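Local atomic coordinates of putative kinase (Chloroflexus aurantiacus, PDB entry 2RHM), a protein that is of uncharacterised function but, with its P-loop nucleoside triphosphate hydrolase fold, is probably a kinase that transfers phosphate from a nucleotide. Residues Ser124-Gln128 and Gly129-Pro133; Cys111-Gly115 and Asp116-Glu120; Glu171-Met175 and Asn176-Gln180. All blocks are in the same frame, centred on the assembly; numbering follows the deposited sequence.

Interaction 1 of 3, residues Ser124-Gln128 and Gly129-Pro133. With BEZ (benzoic acid), chain G.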
loop_
_atom_site.group_PDB
_atom_site.type_symbol
_atom_site.label_atom_id
_atom_site.label_comp_id
_atom_site.label_asym_id
_atom_site.label_seq_id
_atom_site.Cartn_x
_atom_site.Cartn_y
_atom_site.Cartn_z
ATOM N N SER B 124 -16.622 22.853 -7.709
ATOM C CA SER B 124 -15.424 23.673 -7.528
ATOM C C SER B 124 -14.132 22.850 -7.609
ATOM O O SER B 124 -13.150 23.300 -8.186
ATOM C CB SER B 124 -15.483 24.434 -6.202
ATOM O OG SER B 124 -15.470 23.552 -5.098
ATOM N N ARG B 125 -14.133 21.650 -7.033
ATOM C CA ARG B 125 -12.945 20.789 -7.071
ATOM C C ARG B 125 -12.585 20.379 -8.492
ATOM O O ARG B 125 -11.411 20.297 -8.838
ATOM C CB ARG B 125 -13.135 19.557 -6.179
ATOM C CG ARG B 125 -13.077 19.908 -4.709
ATOM C CD ARG B 125 -13.489 18.775 -3.779
ATOM N NE ARG B 125 -13.582 19.282 -2.408
ATOM C CZ ARG B 125 -13.743 18.540 -1.313
ATOM N NH1 ARG B 125 -13.826 17.216 -1.385
ATOM N NH2 ARG B 125 -13.800 19.136 -0.128
ATOM N N ILE B 126 -13.599 20.130 -9.312
ATOM C CA ILE B 126 -13.392 19.756 -10.706
ATOM C C ILE B 126 -12.998 20.984 -11.532
ATOM O O ILE B 126 -12.139 20.897 -12.410
ATOM C CB ILE B 126 -14.650 19.063 -11.298
ATOM C CG1 ILE B 126 -14.825 17.679 -10.662
ATOM C CG2 ILE B 126 -14.540 18.942 -12.819
ATOM C CD1 ILE B 126 -16.125 16.986 -11.020
ATOM N N ALA B 127 -13.627 22.123 -11.255
ATOM C CA ALA B 127 -13.297 23.364 -11.946
ATOM C C ALA B 127 -11.878 23.822 -11.614
ATOM O O ALA B 127 -11.100 24.152 -12.508
ATOM C CB ALA B 127 -14.294 24.453 -11.580
ATOM N N GLN B 128 -11.533 23.814 -10.330
ATOM C CA GLN B 128 -10.212 24.261 -9.886
ATOM C C GLN B 128 -9.108 23.201 -10.018
ATOM O O GLN B 128 -7.971 23.443 -9.621
ATOM C CB GLN B 128 -10.285 24.776 -8.446
ATOM C CG GLN B 128 -11.254 25.942 -8.247
ATOM C CD GLN B 128 -10.972 27.133 -9.165
ATOM O OE1 GLN B 128 -11.898 27.809 -9.620
ATOM N NE2 GLN B 128 -9.693 27.388 -9.447
ATOM N N GLY B 129 -9.433 22.031 -10.562
ATOM C CA GLY B 129 -8.425 21.003 -10.827
ATOM C C GLY B 129 -7.821 20.316 -9.621
ATOM O O GLY B 129 -6.818 19.616 -9.750
ATOM N N ALA B 130 -8.416 20.505 -8.447
ATOM C CA ALA B 130 -7.974 19.807 -7.246
ATOM C C ALA B 130 -8.172 18.295 -7.421
ATOM O O ALA B 130 -7.445 17.487 -6.846
ATOM C CB ALA B 130 -8.755 20.311 -6.035
ATOM N N ARG B 131 -9.166 17.936 -8.224
ATOM C CA ARG B 131 -9.512 16.555 -8.512
ATOM C C ARG B 131 -8.733 16.037 -9.749
ATOM O O ARG B 131 -8.719 16.679 -10.803
ATOM C CB ARG B 131 -11.025 16.519 -8.738
ATOM C CG ARG B 131 -11.675 15.178 -8.833
ATOM C CD ARG B 131 -11.588 14.412 -7.543
ATOM N NE ARG B 131 -12.277 13.144 -7.667
ATOM C CZ ARG B 131 -12.217 12.178 -6.764
ATOM N NH1 ARG B 131 -11.467 12.322 -5.676
ATOM N NH2 ARG B 131 -12.890 11.058 -6.969
ATOM N N HIS B 132 -8.068 14.889 -9.611
ATOM C CA HIS B 132 -7.335 14.273 -10.714
ATOM C C HIS B 132 -8.343 14.024 -11.843
ATOM O O HIS B 132 -9.438 13.515 -11.583
ATOM C CB HIS B 132 -6.716 12.937 -10.277
ATOM C CG HIS B 132 -5.708 12.387 -11.235
ATOM N ND1 HIS B 132 -6.040 11.948 -12.499
ATOM C CD2 HIS B 132 -4.374 12.188 -11.109
ATOM C CE1 HIS B 132 -4.956 11.522 -13.117
ATOM N NE2 HIS B 132 -3.929 11.657 -12.294
ATOM N N PRO B 133 -7.990 14.386 -13.089
ATOM C CA PRO B 133 -8.952 14.237 -14.184
ATOM C C PRO B 133 -9.340 12.794 -14.524
ATOM O O PRO B 133 -10.400 12.571 -15.098
ATOM C CB PRO B 133 -8.214 14.860 -15.374
ATOM C CG PRO B 133 -6.763 14.708 -15.040
ATOM C CD PRO B 133 -6.709 14.939 -13.567
HETATM C C BEZ G . -13.855 14.197 -3.895
HETATM O O1 BEZ G . -13.178 15.131 -3.403
HETATM O O2 BEZ G . -13.868 13.065 -3.339
HETATM C C1 BEZ G . -14.644 14.438 -5.144
HETATM C C2 BEZ G . -14.621 15.698 -5.738
HETATM C C3 BEZ G . -15.350 15.914 -6.899
HETATM C C4 BEZ G . -16.099 14.880 -7.455
HETATM C C5 BEZ G . -16.123 13.625 -6.846
HETATM C C6 BEZ G . -15.387 13.398 -5.691
HETATM O O HOH W 1 -10.398 18.294 -12.003
#
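Arg125 and Arg131 meet at a bound benzoic acid, which each approaches differently. Arg125 comes to the carboxylate edge-on: its NH1 donates to O1 of the benzoic acid at 3.0 Å, with O1 near the plane of the guanidinium and an N-H...O angle of 149°. Arg131 instead lays the face of its guanidinium against the ligand, ring atom C6 lying 3.5 Å above the centre of that plane, while its NH1 comes within 3.4 Å of O2. The Arg125 chain reaches the acid extended from CG to NE. That of Arg131 bends at chi2 (65°), which turns its flat end over the ring. Further out, Arg131 is fixed by salt bridges from NE to Asp137 and from NH1 to Asp37, and Ala15 of the loop after strand 6-12 touches Arg125.

The backbone brings the two arginines together where helix 115-127 ends. Gly129, with positive phi, turns the chain out of the helix, and a weak bond from Arg131 N to Arg125 O (3.3 Å) spans the turn. A water donates to both Ile126 O and Arg131 O, bridging the last turn of the helix to the loop that follows. One arginine thus binds the carboxylate while the other, its charge probably shared with two aspartates, mostly covers the ring; this pairing would suit a flat anion if the acid is ionised, and in a kinase it could perhaps serve phosphate groups.

Interaction 2 of 3, residues Cys111-Gly115 and Asp116-Glu120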
loop_
_atom_site.group_PDB
_atom_site.type_symbol
_atom_site.label_atom_id
_atom_site.label_comp_id
_atom_site.label_asym_id
_atom_site.label_seq_id
_atom_site.Cartn_x
_atom_site.Cartn_y
_atom_site.Cartn_z
ATOM N N CYS B 111 -18.354 10.567 7.511
ATOM C CA CYS B 111 -18.533 11.966 7.185
ATOM C C CYS B 111 -19.800 12.142 6.389
ATOM O O CYS B 111 -20.117 11.307 5.563
ATOM C CB CYS B 111 -17.356 12.468 6.362
ATOM S SG CYS B 111 -15.805 12.329 7.232
ATOM N N VAL B 112 -20.512 13.238 6.644
ATOM C CA VAL B 112 -21.752 13.538 5.954
ATOM C C VAL B 112 -21.799 15.053 5.696
ATOM O O VAL B 112 -21.068 15.812 6.317
ATOM C CB VAL B 112 -22.994 13.094 6.790
ATOM C CG1 VAL B 112 -22.985 11.574 7.051
ATOM C CG2 VAL B 112 -23.077 13.864 8.101
ATOM N N ALA B 113 -22.615 15.472 4.740
ATOM C CA ALA B 113 -22.863 16.900 4.510
ATOM C C ALA B 113 -24.101 17.075 3.667
ATOM O O ALA B 113 -24.564 16.135 3.020
ATOM C CB ALA B 113 -21.697 17.561 3.851
ATOM N N SER B 114 -24.607 18.305 3.645
ATOM C CA SER B 114 -25.838 18.600 2.922
ATOM C C SER B 114 -25.608 18.460 1.432
ATOM O O SER B 114 -24.488 18.665 0.941
ATOM C CB SER B 114 -26.373 20.002 3.271
ATOM O OG SER B 114 -25.572 21.030 2.711
ATOM N N GLY B 115 -26.661 18.065 0.722
ATOM C CA GLY B 115 -26.605 17.925 -0.733
ATOM C C GLY B 115 -26.123 19.188 -1.422
ATOM O O GLY B 115 -25.278 19.126 -2.301
ATOM N N ASP B 116 -26.645 20.342 -1.017
ATOM C CA ASP B 116 -26.216 21.613 -1.593
ATOM C C ASP B 116 -24.721 21.843 -1.420
ATOM O O ASP B 116 -24.043 22.242 -2.356
ATOM C CB ASP B 116 -26.979 22.784 -0.976
ATOM C CG ASP B 116 -28.414 22.879 -1.465
ATOM O OD1 ASP B 116 -28.782 22.191 -2.444
ATOM O OD2 ASP B 116 -29.176 23.663 -0.861
ATOM N N VAL B 117 -24.207 21.596 -0.221
ATOM C CA VAL B 117 -22.780 21.757 0.032
ATOM C C VAL B 117 -21.955 20.769 -0.794
ATOM O O VAL B 117 -20.937 21.141 -1.356
ATOM C CB VAL B 117 -22.455 21.651 1.547
ATOM C CG1 VAL B 117 -20.994 21.304 1.783
ATOM C CG2 VAL B 117 -22.838 22.966 2.227
ATOM N N LEU B 118 -22.403 19.520 -0.879
ATOM C CA LEU B 118 -21.696 18.513 -1.649
ATOM C C LEU B 118 -21.638 18.913 -3.122
ATOM O O LEU B 118 -20.593 18.765 -3.765
ATOM C CB LEU B 118 -22.349 17.124 -1.476
ATOM C CG LEU B 118 -22.252 16.499 -0.068
ATOM C CD1 LEU B 118 -22.955 15.140 -0.006
ATOM C CD2 LEU B 118 -20.821 16.345 0.356
ATOM N N VAL B 119 -22.742 19.435 -3.653
ATOM C CA VAL B 119 -22.763 19.840 -5.063
ATOM C C VAL B 119 -21.762 20.978 -5.305
ATOM O O VAL B 119 -21.000 20.926 -6.268
ATOM C CB VAL B 119 -24.171 20.206 -5.567
ATOM C CG1 VAL B 119 -24.093 20.905 -6.935
ATOM C CG2 VAL B 119 -25.048 18.953 -5.681
ATOM N N GLU B 120 -21.737 21.974 -4.422
ATOM C CA GLU B 120 -20.769 23.076 -4.529
ATOM C C GLU B 120 -19.320 22.577 -4.559
ATOM O O GLU B 120 -18.519 23.036 -5.380
ATOM C CB GLU B 120 -20.942 24.061 -3.372
#
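Ala113 and Leu118 face each other across the start of helix 115-127, each with its CB directed at the other's segment. Leu118 sends its two methyls to different parts of Ala113: CD2 packs on CB at 3.8 Å, whereas CD1 lies 3.6 Å from the carbonyl O. Val117 reaches the same alanine from beside Leu118, its CG1 standing 4.3 Å from Ala113 CB.

Ser114 turns its hydroxyl back over the first turn. With chi1 at 72°, OG sits between the backbone N and the carbonyl carbon and accepts from Val117 N at 3.3 Å, the N-H...O angle being 158°. The other branch of Val117, CG2, lies alongside this oxygen at 3.4 Å. Ser114 O meanwhile takes Leu118 N at 2.9 Å, and Gly115 O takes Val119 N in the next bond of the helix. The serine is itself steadied from outside, since its N donates to Thr168 OG1.

Beyond the turn, Leu118 and Val119 rest on Val147 of helix 141-149, and Leu118 also touches Thr16. Serine capping of this kind marks a helix N-terminus, here where strand 105-112 of the parallel sheet passes through the short link of Ala113 and Ser114 into helix 115-127, a strand-to-helix connection of the P-loop NTPase fold.

Interaction 3 of 3, residues Glu171-Met175 and Asn176-Gln180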
loop_
_atom_site.group_PDB
_atom_site.type_symbol
_atom_site.label_atom_id
_atom_site.label_comp_id
_atom_site.label_asym_id
_atom_site.label_seq_id
_atom_site.Cartn_x
_atom_site.Cartn_y
_atom_site.Cartn_z
ATOM N N GLU B 171 -16.487 25.512 9.681
ATOM C CA GLU B 171 -16.067 26.331 10.814
ATOM C C GLU B 171 -16.448 25.717 12.162
ATOM O O GLU B 171 -15.801 25.987 13.170
ATOM C CB GLU B 171 -16.692 27.728 10.715
ATOM N N GLN B 172 -17.505 24.913 12.179
ATOM C CA GLN B 172 -17.979 24.297 13.411
ATOM C C GLN B 172 -17.210 23.039 13.775
ATOM O O GLN B 172 -17.381 22.514 14.870
ATOM C CB GLN B 172 -19.449 23.930 13.273
ATOM C CG GLN B 172 -20.350 25.094 13.002
ATOM C CD GLN B 172 -21.799 24.699 13.049
ATOM O OE1 GLN B 172 -22.157 23.561 12.730
ATOM N NE2 GLN B 172 -22.647 25.627 13.462
ATOM N N ILE B 173 -16.380 22.554 12.855
ATOM C CA ILE B 173 -15.616 21.331 13.052
ATOM C C ILE B 173 -14.338 21.608 13.832
ATOM O O ILE B 173 -13.522 22.450 13.429
ATOM C CB ILE B 173 -15.248 20.696 11.698
ATOM C CG1 ILE B 173 -16.510 20.334 10.905
ATOM C CG2 ILE B 173 -14.339 19.485 11.891
ATOM C CD1 ILE B 173 -17.425 19.318 11.585
ATOM N N ASP B 174 -14.174 20.915 14.957
ATOM C CA ASP B 174 -12.946 20.987 15.733
ATOM C C ASP B 174 -12.187 19.701 15.451
ATOM O O ASP B 174 -12.525 18.630 15.969
ATOM C CB ASP B 174 -13.245 21.145 17.217
ATOM C CG ASP B 174 -11.988 21.323 18.051
ATOM O OD1 ASP B 174 -10.987 20.597 17.835
ATOM O OD2 ASP B 174 -12.006 22.188 18.946
HETATM N N MSE B 175 -11.164 19.803 14.611
HETATM C CA MSE B 175 -10.447 18.614 14.174
HETATM C C MSE B 175 -9.748 17.928 15.350
HETATM O O MSE B 175 -9.747 16.714 15.432
HETATM C CB MSE B 175 -9.471 18.968 13.037
HETATM C CG MSE B 175 -8.948 17.777 12.260
HETATM SE SE MSE B 175 -10.411 16.755 11.460
HETATM C CE MSE B 175 -10.930 18.059 10.192
ATOM N N ASN B 176 -9.206 18.684 16.303
ATOM C CA ASN B 176 -8.526 18.025 17.412
ATOM C C ASN B 176 -9.505 17.229 18.245
ATOM O O ASN B 176 -9.143 16.202 18.804
ATOM C CB ASN B 176 -7.761 18.965 18.354
ATOM C CG ASN B 176 -7.104 18.177 19.515
ATOM O OD1 ASN B 176 -6.364 17.209 19.267
ATOM N ND2 ASN B 176 -7.438 18.525 20.762
ATOM N N ALA B 177 -10.738 17.716 18.366
ATOM C CA ALA B 177 -11.743 16.986 19.129
ATOM C C ALA B 177 -11.982 15.623 18.494
ATOM O O ALA B 177 -12.103 14.606 19.189
ATOM C CB ALA B 177 -13.047 17.793 19.220
ATOM N N ILE B 178 -12.012 15.589 17.163
ATOM C CA ILE B 178 -12.220 14.345 16.431
ATOM C C ILE B 178 -11.016 13.423 16.627
ATOM O O ILE B 178 -11.177 12.255 16.941
ATOM C CB ILE B 178 -12.498 14.614 14.943
ATOM C CG1 ILE B 178 -13.792 15.440 14.797
ATOM C CG2 ILE B 178 -12.604 13.302 14.192
ATOM C CD1 ILE B 178 -13.948 16.112 13.446
ATOM N N VAL B 179 -9.803 13.959 16.518
ATOM C CA VAL B 179 -8.610 13.169 16.801
ATOM C C VAL B 179 -8.647 12.614 18.229
ATOM O O VAL B 179 -8.368 11.435 18.431
ATOM C CB VAL B 179 -7.315 13.978 16.601
ATOM C CG1 VAL B 179 -6.103 13.212 17.160
ATOM C CG2 VAL B 179 -7.114 14.307 15.125
ATOM N N GLN B 180 -9.006 13.452 19.207
ATOM C CA GLN B 180 -9.093 12.995 20.612
ATOM C C GLN B 180 -10.130 11.890 20.828
ATOM O O GLN B 180 -9.903 10.976 21.630
ATOM C CB GLN B 180 -9.369 14.155 21.576
ATOM C CG GLN B 180 -8.221 15.136 21.683
ATOM C CD GLN B 180 -6.895 14.437 21.845
ATOM O OE1 GLN B 180 -6.739 13.574 22.711
ATOM N NE2 GLN B 180 -5.933 14.787 20.992
#
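Asp174 is the N-cap residue of helix 175-187, the C-terminal helix of this P-loop NTPase fold, and its OD1 takes the N-H of Ala177 at 2.9 Å. The donor approaches from well above the carboxylate plane, 49° out of it. The aspartate reaches the helix end because its CG is anti to the backbone N (chi1 -176°), which carries OD1 back over the first turn, 3.0 Å from Asn176 N as well. The negative carboxylate here would be expected to interact favourably with the helix dipole.

The tightly packed side lies toward the sheet and helix 18-29. Ile178 CD1 is met by Ile173 CG2 at 3.7 Å, the two side chains crossing at a slant, and SE of Met175, a selenomethionine, lies 4.1 Å from the same methyl. Both isoleucines also rest on Val165 of strand 162-166, so the loop residue and the helix residue share one strand. Met175 bends at chi2 and chi3 and touches Leu21 and Ala24 of helix 18-29, while Val179 packs on Leu25 and Leu29 of that helix.

Asp174, Asn176 and Ala177 are exposed, and polar contacts dominate there. Along the backbone, the bonds that Asp174 O accepts from Ile178 N and Ala177 N are both weak, in contrast to the straight one from Val179 N to Met175 O, at 170°. One turn further, Gln180 folds back along the helix surface, and its NE2 donates to Asn176 OD1 at 3.0 Å.

In the fold
The three contacts follow one another along the chain in the order 2, 1, 3. Interactions 2 and 1 lie toward opposite ends of helix 115-127, the first where strand 105-112 leads into it and the second where it gives way to the loop before helix 141-149; their centres are about 16 Å apart. Interaction 3 opens helix 175-187 after strand 162-166, the neighbour of 105-112 in the parallel sheet, with its centre about 18 Å from that of interaction 2 and about 26 Å from that of interaction 1. Two therefore begin helices that follow adjacent strands, while interaction 1 alone contributes to the benzoic acid pocket, beside the probable P-loop.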